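PDB 3A32: threonine--tRNA ligase catalytic subunit, which probably catalyses the ATP-dependent attachment of threonine to its tRNA as a zinc-dependent class II synthetase that lacks an editing domain of its own. Local coordinates for residues A[175-186]-A[232-243]. Numbering follows the deposited sequence.
Sequences IDVVYDVFEEMK and LREAASRINEKY
The ring of Tyr243 is sandwiched between two lysine chains: CE of Lys186 sits over one face, 4.0 Å from the ring centroid in a CH-pi contact, and CG of its neighbour Lys242 over the opposite one. OE1 of Glu183 lies at the edge. The contact joins two helices that pack on the largely antiparallel sheet of the class II synthetase core; the segments 175-186 and 232-243 cross at -44°, their axes 8.5 Å apart at closest approach. The ring of Phe182 takes Ile239 CG2 on one face, 3.9 Å from its centroid, and Tyr243 CE2 at its edge; the two ring planes stand 46° apart. On the guanidinium of Arg238, Ile175 CG2 rests over the centre and Asp176 OD1 comes in at the edge, making a salt bridge to NH1.

Packing is knobs-into-holes. With CG anti to the backbone N (chi1 -178°), the Tyr179 ring enters the hole formed by Ala235, Arg238, Ile239 and Lys242, its edge turned to Ala235 O. Tyr243 in turn sits among Tyr179, Phe182, Glu183 and Lys186.

Ala235 lets the helices come close opposite Tyr179, and its CB is pressed tightly on Val178 CG1 at 3.5 Å. Val178 CG1 also meets Leu232 CD2, the side chains crossing at about a right angle; both residues continue onto Leu261 and Phe283 of the sheet, tying the helix pair to it.

Lys186 NZ turns to a salt bridge with Glu190, while Glu183 bends at chi2 and reaches across with both oxygens. Lys242, extended beyond CG, brings NZ nearly along the C-O axis of OE2, 3.2 Å away, in a hydrogen-bonded salt bridge. The other oxygen, OE1, accepts the Tyr243 hydroxyl on its syn lone pair, with OH to OE1 2.7 Å.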
loop_
_atom_site.group_PDB
_atom_site.type_symbol
_atom_site.label_atom_id
_atom_site.label_comp_id
_atom_site.label_asym_id
_atom_site.label_seq_id
_atom_site.Cartn_x
_atom_site.Cartn_y
_atom_site.Cartn_z
ATOM N N ILE A 175 -13.158 13.180 -24.968
ATOM C CA ILE A 175 -13.396 11.922 -25.690
ATOM C C ILE A 175 -12.192 10.956 -25.533
ATOM O O ILE A 175 -12.364 9.743 -25.250
ATOM C CB ILE A 175 -13.768 12.169 -27.204
ATOM C CG1 ILE A 175 -15.132 12.890 -27.343
ATOM C CG2 ILE A 175 -13.698 10.866 -28.011
ATOM C CD1 ILE A 175 -15.440 13.468 -28.770
ATOM N N ASP A 176 -10.986 11.495 -25.676
ATOM C CA ASP A 176 -9.758 10.708 -25.541
ATOM C C ASP A 176 -9.590 10.133 -24.117
ATOM O O ASP A 176 -9.107 9.005 -23.943
ATOM C CB ASP A 176 -8.539 11.592 -25.834
ATOM C CG ASP A 176 -8.271 11.832 -27.367
ATOM O OD1 ASP A 176 -8.859 11.206 -28.256
ATOM O OD2 ASP A 176 -7.446 12.704 -27.674
ATOM N N VAL A 177 -9.925 10.938 -23.108
ATOM C CA VAL A 177 -9.850 10.526 -21.736
ATOM C C VAL A 177 -10.797 9.359 -21.464
ATOM O O VAL A 177 -10.394 8.347 -20.865
ATOM C CB VAL A 177 -10.138 11.732 -20.797
ATOM C CG1 VAL A 177 -10.662 11.262 -19.458
ATOM C CG2 VAL A 177 -8.853 12.628 -20.635
ATOM N N VAL A 178 -12.042 9.476 -21.952
ATOM C CA VAL A 178 -13.035 8.408 -21.824
ATOM C C VAL A 178 -12.558 7.118 -22.466
ATOM O O VAL A 178 -12.670 6.016 -21.873
ATOM C CB VAL A 178 -14.485 8.833 -22.344
ATOM C CG1 VAL A 178 -15.496 7.653 -22.211
ATOM C CG2 VAL A 178 -15.000 9.986 -21.552
ATOM N N TYR A 179 -12.040 7.253 -23.692
ATOM C CA TYR A 179 -11.536 6.136 -24.440
ATOM C C TYR A 179 -10.350 5.487 -23.710
ATOM O O TYR A 179 -10.303 4.270 -23.570
ATOM C CB TYR A 179 -11.153 6.579 -25.860
ATOM C CG TYR A 179 -10.662 5.433 -26.704
ATOM C CD1 TYR A 179 -11.567 4.527 -27.303
ATOM C CD2 TYR A 179 -9.292 5.227 -26.879
ATOM C CE1 TYR A 179 -11.091 3.448 -28.045
ATOM C CE2 TYR A 179 -8.818 4.178 -27.632
ATOM C CZ TYR A 179 -9.706 3.312 -28.204
ATOM O OH TYR A 179 -9.172 2.275 -28.918
ATOM N N ASP A 180 -9.403 6.303 -23.247
ATOM C CA ASP A 180 -8.230 5.838 -22.550
ATOM C C ASP A 180 -8.551 5.044 -21.294
ATOM O O ASP A 180 -7.832 4.073 -20.984
ATOM C CB ASP A 180 -7.326 7.013 -22.173
ATOM C CG ASP A 180 -6.572 7.621 -23.416
ATOM O OD1 ASP A 180 -6.620 7.054 -24.522
ATOM O OD2 ASP A 180 -5.920 8.674 -23.258
ATOM N N VAL A 181 -9.622 5.448 -20.589
ATOM C CA VAL A 181 -10.057 4.728 -19.373
ATOM C C VAL A 181 -10.560 3.371 -19.766
ATOM O O VAL A 181 -10.215 2.393 -19.106
ATOM C CB VAL A 181 -11.084 5.508 -18.514
ATOM C CG1 VAL A 181 -11.635 4.624 -17.352
ATOM C CG2 VAL A 181 -10.413 6.773 -17.933
ATOM N N PHE A 182 -11.297 3.289 -20.884
ATOM C CA PHE A 182 -11.628 1.978 -21.393
ATOM C C PHE A 182 -10.358 1.168 -21.652
ATOM O O PHE A 182 -10.304 -0.015 -21.304
ATOM C CB PHE A 182 -12.486 2.001 -22.684
ATOM C CG PHE A 182 -12.595 0.637 -23.332
ATOM C CD1 PHE A 182 -13.550 -0.279 -22.907
ATOM C CD2 PHE A 182 -11.721 0.255 -24.326
ATOM C CE1 PHE A 182 -13.641 -1.566 -23.489
ATOM C CE2 PHE A 182 -11.800 -1.030 -24.903
ATOM C CZ PHE A 182 -12.767 -1.929 -24.470
ATOM N N GLU A 183 -9.346 1.789 -22.272
ATOM C CA GLU A 183 -8.110 1.059 -22.633
ATOM C C GLU A 183 -7.357 0.615 -21.362
ATOM O O GLU A 183 -6.782 -0.448 -21.325
ATOM C CB GLU A 183 -7.194 1.889 -23.549
ATOM C CG GLU A 183 -7.714 2.093 -24.966
ATOM C CD GLU A 183 -7.581 0.857 -25.899
ATOM O OE1 GLU A 183 -8.014 -0.247 -25.543
ATOM O OE2 GLU A 183 -7.032 0.995 -27.014
ATOM N N GLU A 184 -7.406 1.434 -20.321
ATOM C CA GLU A 184 -6.850 1.059 -19.030
ATOM C C GLU A 184 -7.541 -0.169 -18.422
ATOM O O GLU A 184 -6.888 -1.079 -17.952
ATOM C CB GLU A 184 -6.933 2.278 -18.091
ATOM C CG GLU A 184 -5.946 3.347 -18.501
ATOM C CD GLU A 184 -6.214 4.690 -17.935
ATOM O OE1 GLU A 184 -7.091 4.872 -17.065
ATOM O OE2 GLU A 184 -5.499 5.602 -18.365
ATOM N N MET A 185 -8.872 -0.185 -18.457
ATOM C CA MET A 185 -9.667 -1.287 -17.922
ATOM C C MET A 185 -9.298 -2.609 -18.612
ATOM O O MET A 185 -9.083 -3.638 -17.950
ATOM C CB MET A 185 -11.169 -0.952 -18.063
ATOM C CG MET A 185 -12.137 -2.070 -17.584
ATOM S SD MET A 185 -12.261 -3.410 -18.807
ATOM C CE MET A 185 -12.605 -2.565 -20.372
ATOM N N LYS A 186 -9.205 -2.561 -19.941
ATOM C CA LYS A 186 -8.838 -3.724 -20.733
ATOM C C LYS A 186 -7.430 -4.292 -20.415
ATOM O O LYS A 186 -7.255 -5.521 -20.268
ATOM C CB LYS A 186 -8.973 -3.352 -22.203
ATOM C CG LYS A 186 -8.537 -4.424 -23.187
ATOM C CD LYS A 186 -9.122 -4.093 -24.501
ATOM C CE LYS A 186 -9.030 -5.248 -25.507
ATOM N NZ LYS A 186 -7.616 -5.746 -25.736
ATOM N N LEU A 232 -19.300 10.348 -24.454
ATOM C CA LEU A 232 -19.484 8.904 -24.244
ATOM C C LEU A 232 -19.864 8.150 -25.488
ATOM O O LEU A 232 -19.519 6.972 -25.631
ATOM C CB LEU A 232 -20.543 8.651 -23.154
ATOM C CG LEU A 232 -20.208 9.135 -21.750
ATOM C CD1 LEU A 232 -21.452 9.074 -20.824
ATOM C CD2 LEU A 232 -19.022 8.331 -21.137
ATOM N N ARG A 233 -20.613 8.806 -26.380
ATOM C CA ARG A 233 -21.031 8.188 -27.625
ATOM C C ARG A 233 -19.870 8.039 -28.588
ATOM O O ARG A 233 -19.682 6.965 -29.155
ATOM C CB ARG A 233 -22.188 8.961 -28.283
ATOM C CG ARG A 233 -23.499 8.758 -27.592
ATOM C CD ARG A 233 -24.609 9.473 -28.319
ATOM N NE ARG A 233 -25.851 9.321 -27.591
ATOM C CZ ARG A 233 -26.565 10.336 -27.129
ATOM N NH1 ARG A 233 -26.170 11.587 -27.350
ATOM N NH2 ARG A 233 -27.693 10.109 -26.481
ATOM N N GLU A 234 -19.081 9.096 -28.759
ATOM C CA GLU A 234 -17.895 9.028 -29.611
ATOM C C GLU A 234 -16.871 8.032 -29.110
ATOM O O GLU A 234 -16.345 7.258 -29.885
ATOM C CB GLU A 234 -17.231 10.397 -29.750
ATOM C CG GLU A 234 -18.064 11.389 -30.513
ATOM C CD GLU A 234 -18.167 11.072 -32.059
ATOM O OE1 GLU A 234 -17.593 10.040 -32.550
ATOM O OE2 GLU A 234 -18.835 11.887 -32.756
ATOM N N ALA A 235 -16.595 8.068 -27.808
ATOM C CA ALA A 235 -15.652 7.132 -27.196
ATOM C C ALA A 235 -16.102 5.678 -27.397
ATOM O O ALA A 235 -15.311 4.845 -27.859
ATOM C CB ALA A 235 -15.407 7.458 -25.686
ATOM N N ALA A 236 -17.375 5.414 -27.101
ATOM C CA ALA A 236 -17.999 4.107 -27.286
ATOM C C ALA A 236 -18.001 3.703 -28.754
ATOM O O ALA A 236 -17.899 2.519 -29.085
ATOM C CB ALA A 236 -19.438 4.123 -26.765
ATOM N N SER A 237 -18.125 4.682 -29.635
ATOM C CA SER A 237 -18.099 4.378 -31.062
ATOM C C SER A 237 -16.691 3.974 -31.481
ATOM O O SER A 237 -16.526 3.065 -32.294
ATOM C CB SER A 237 -18.662 5.549 -31.887
ATOM O OG SER A 237 -18.331 5.403 -33.253
ATOM N N ARG A 238 -15.671 4.606 -30.903
ATOM C CA ARG A 238 -14.284 4.139 -31.107
ATOM C C ARG A 238 -14.012 2.767 -30.518
ATOM O O ARG A 238 -13.300 1.955 -31.119
ATOM C CB ARG A 238 -13.264 5.139 -30.581
ATOM C CG ARG A 238 -13.257 6.386 -31.408
ATOM C CD ARG A 238 -12.488 7.506 -30.747
ATOM N NE ARG A 238 -12.941 8.766 -31.335
ATOM C CZ ARG A 238 -12.339 9.941 -31.156
ATOM N NH1 ARG A 238 -11.252 10.041 -30.358
ATOM N NH2 ARG A 238 -12.847 11.019 -31.761
ATOM N N ILE A 239 -14.609 2.482 -29.362
ATOM C CA ILE A 239 -14.437 1.180 -28.753
ATOM C C ILE A 239 -15.047 0.119 -29.675
ATOM O O ILE A 239 -14.410 -0.898 -29.947
ATOM C CB ILE A 239 -15.097 1.126 -27.347
ATOM C CG1 ILE A 239 -14.357 2.041 -26.371
ATOM C CG2 ILE A 239 -15.177 -0.318 -26.858
ATOM C CD1 ILE A 239 -15.132 2.319 -25.107
ATOM N N ASN A 240 -16.274 0.369 -30.154
ATOM C CA ASN A 240 -16.958 -0.593 -31.011
ATOM C C ASN A 240 -16.233 -0.751 -32.355
ATOM O O ASN A 240 -16.053 -1.857 -32.835
ATOM C CB ASN A 240 -18.427 -0.227 -31.211
ATOM C CG ASN A 240 -19.075 -1.014 -32.351
ATOM O OD1 ASN A 240 -19.007 -0.612 -33.522
ATOM N ND2 ASN A 240 -19.712 -2.122 -32.014
ATOM N N GLU A 241 -15.762 0.359 -32.920
ATOM C CA GLU A 241 -15.033 0.291 -34.162
ATOM C C GLU A 241 -13.815 -0.558 -33.972
ATOM O O GLU A 241 -13.529 -1.363 -34.826
ATOM C CB GLU A 241 -14.652 1.673 -34.721
ATOM C CG GLU A 241 -14.297 1.589 -36.237
ATOM C CD GLU A 241 -13.429 2.745 -36.727
ATOM O OE1 GLU A 241 -13.820 3.933 -36.513
ATOM O OE2 GLU A 241 -12.356 2.460 -37.338
ATOM N N LYS A 242 -13.099 -0.391 -32.851
ATOM C CA LYS A 242 -11.793 -1.072 -32.678
ATOM C C LYS A 242 -11.905 -2.548 -32.284
ATOM O O LYS A 242 -11.119 -3.392 -32.760
ATOM C CB LYS A 242 -10.894 -0.324 -31.690
ATOM C CG LYS A 242 -9.456 -0.907 -31.626
ATOM C CD LYS A 242 -8.516 -0.173 -30.662
ATOM C CE LYS A 242 -7.130 -0.831 -30.618
ATOM N NZ LYS A 242 -6.019 -0.039 -29.883
ATOM N N TYR A 243 -12.891 -2.865 -31.434
ATOM C CA TYR A 243 -13.015 -4.212 -30.889
ATOM C C TYR A 243 -14.309 -4.946 -31.210
ATOM O O TYR A 243 -14.483 -6.151 -30.852
ATOM C CB TYR A 243 -12.846 -4.145 -29.375
ATOM C CG TYR A 243 -11.544 -3.544 -28.936
ATOM C CD1 TYR A 243 -10.336 -4.240 -29.103
ATOM C CD2 TYR A 243 -11.505 -2.289 -28.356
ATOM C CE1 TYR A 243 -9.132 -3.691 -28.696
ATOM C CE2 TYR A 243 -10.315 -1.733 -27.964
ATOM C CZ TYR A 243 -9.142 -2.446 -28.117
ATOM O OH TYR A 243 -7.961 -1.894 -27.702
#